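Local coordinates for peptidoglycan-N-acetylmuramic acid deacetylase PdaC (Bacillus subtilis subsp. subtilis str. 168, PDB 6H8L), which removes acetyl groups from the N-acetylmuramic acid residues of peptidoglycan, protecting the cell wall against lysozyme, and also deacetylates short chitin oligomers, at residues I12-D17 and R154-H159. Residues are numbered along the deposited sequence; the frame is centred on the assembly and turned at random. Where two conformers were deposited one is given.
Sequences IALTFD and RTILIH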
# COMPACT_ATOMS: atom_id res chain seq x y z
N ILE A 12 -3.80 -0.58 -11.67
CA ILE A 12 -2.87 0.29 -10.95
C ILE A 12 -3.03 0.01 -9.47
O ILE A 12 -4.13 -0.34 -9.01
CB ILE A 12 -3.12 1.77 -11.33
CG1 ILE A 12 -1.98 2.67 -10.85
CG2 ILE A 12 -4.48 2.24 -10.81
CD1 ILE A 12 -2.00 4.02 -11.55
N ALA A 13 -1.94 0.16 -8.71
CA ALA A 13 -1.91 -0.14 -7.28
C ALA A 13 -1.67 1.15 -6.50
O ALA A 13 -0.55 1.67 -6.48
CB ALA A 13 -0.85 -1.18 -6.96
N LEU A 14 -2.72 1.64 -5.84
CA LEU A 14 -2.58 2.73 -4.88
C LEU A 14 -2.16 2.16 -3.54
O LEU A 14 -2.78 1.22 -3.04
CB LEU A 14 -3.89 3.50 -4.75
CG LEU A 14 -4.40 4.17 -6.02
CD1 LEU A 14 -5.77 4.79 -5.77
CD2 LEU A 14 -3.42 5.22 -6.48
N THR A 15 -1.09 2.70 -2.96
CA THR A 15 -0.63 2.24 -1.66
C THR A 15 -0.52 3.43 -0.72
O THR A 15 -0.16 4.54 -1.13
CB THR A 15 0.71 1.47 -1.78
OG1 THR A 15 1.80 2.35 -2.13
CG2 THR A 15 0.60 0.39 -2.84
N PHE A 16 -0.86 3.18 0.55
CA PHE A 16 -1.00 4.23 1.55
C PHE A 16 -0.20 3.85 2.78
O PHE A 16 -0.45 2.81 3.39
CB PHE A 16 -2.47 4.42 1.92
CG PHE A 16 -3.32 4.91 0.78
CD1 PHE A 16 -3.36 6.25 0.48
CD2 PHE A 16 -4.06 4.03 0.02
CE1 PHE A 16 -4.12 6.71 -0.56
CE2 PHE A 16 -4.82 4.48 -1.03
CZ PHE A 16 -4.85 5.83 -1.32
N ASP A 17 0.75 4.70 3.15
CA ASP A 17 1.68 4.43 4.24
C ASP A 17 1.46 5.39 5.41
O ASP A 17 1.11 6.55 5.22
CB ASP A 17 3.14 4.54 3.77
CG ASP A 17 3.53 3.45 2.79
OD1 ASP A 17 2.65 2.65 2.41
OD2 ASP A 17 4.72 3.38 2.41
N ARG A 154 1.56 0.38 -12.62
CA ARG A 154 2.37 1.16 -11.71
C ARG A 154 1.81 1.11 -10.29
O ARG A 154 0.65 0.76 -10.07
CB ARG A 154 2.47 2.60 -12.22
CG ARG A 154 3.30 2.66 -13.49
CD ARG A 154 3.75 4.06 -13.85
NE ARG A 154 4.60 4.03 -15.04
CZ ARG A 154 4.44 4.75 -16.14
NH1 ARG A 154 5.33 4.61 -17.11
NH2 ARG A 154 3.42 5.59 -16.29
N THR A 155 2.69 1.41 -9.33
CA THR A 155 2.39 1.39 -7.91
C THR A 155 2.66 2.79 -7.37
O THR A 155 3.79 3.28 -7.48
CB THR A 155 3.24 0.34 -7.19
OG1 THR A 155 2.97 -0.96 -7.73
CG2 THR A 155 2.97 0.30 -5.69
N ILE A 156 1.63 3.41 -6.78
CA ILE A 156 1.69 4.79 -6.33
C ILE A 156 1.86 4.83 -4.82
O ILE A 156 1.20 4.09 -4.08
CB ILE A 156 0.41 5.55 -6.75
CG1 ILE A 156 0.30 5.58 -8.27
CG2 ILE A 156 0.40 6.98 -6.19
CD1 ILE A 156 -1.08 5.93 -8.79
N LEU A 157 2.75 5.71 -4.35
CA LEU A 157 3.02 5.90 -2.92
C LEU A 157 2.35 7.16 -2.42
O LEU A 157 2.75 8.27 -2.79
CB LEU A 157 4.52 5.99 -2.66
CG LEU A 157 4.94 6.40 -1.24
CD1 LEU A 157 4.47 5.36 -0.24
CD2 LEU A 157 6.45 6.59 -1.17
N ILE A 158 1.36 7.00 -1.54
CA ILE A 158 0.69 8.10 -0.86
C ILE A 158 0.74 7.80 0.64
O ILE A 158 0.93 6.66 1.06
CB ILE A 158 -0.77 8.28 -1.35
CG1 ILE A 158 -0.79 8.52 -2.86
CG2 ILE A 158 -1.49 9.40 -0.60
CD1 ILE A 158 -2.17 8.52 -3.48
N HIS A 159 0.59 8.85 1.46
CA HIS A 159 0.58 8.69 2.91
C HIS A 159 -0.77 9.14 3.45
O HIS A 159 -1.13 10.31 3.33
CB HIS A 159 1.72 9.49 3.55
CG HIS A 159 3.06 9.02 3.11
ND1 HIS A 159 3.65 9.43 1.93
CD2 HIS A 159 3.91 8.11 3.66
CE1 HIS A 159 4.81 8.81 1.79
NE2 HIS A 159 4.99 8.01 2.82
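I156 lays its CD1 methyl against both I12 CD1 and L14 CD2, at 3.5 Å and 3.4 Å. With CG anti to the carbonyl carbon (chi1 -61°), L14 lies alongside I156 and points the same way. Further along this face the F16 ring runs beside I158, its CD1 3.8 Å from I158 CB; helix 163-178 packs over L14, F16 and I158, and the ring of F41, from strand 40-43, meets that of F16.

Beneath these side chains 12-17 and 154-159 pair as parallel strands of the C-terminal polysaccharide deacetylase (NodB homology) domain. Backbone bonds run from A13 N to R154 O, I156 N to A13 O, T15 N to I156 O, I158 N to T15 O and D17 N to I158 O.

On the other face T15 adds a side-chain bond. Its OG1 sits between backbone N and carbonyl carbon (chi1 70°), from where it donates to I156 O at 2.7 Å, coming in 35° off the carbonyl plane while T15 N approaches in it. One buried carbonyl thus takes two donors from one residue, and R106 also bonds OG1. The T15 methyl CG2 meets T155 CG2 at 3.7 Å, near L189 and V186 of helix 186-197.

D17 and H159 lie on this same face. H159 CD2 is 3.7 Å from D17 CB, and L157 CD1 touches D17 OD2 at 3.3 Å. R106 salt-bridges D17 OD1, and D133 holds H159 ND1. By similarity D17 is the proton acceptor and H159 the proton donor. D17 OD2 and H159 NE2 stand 4.7 Å apart without bonding each other, and a bound tartaric acid, probably from the crystallisation liquor, hydrogen-bonds NE2, an arrangement consistent with acid and base working on one substrate beside the zinc.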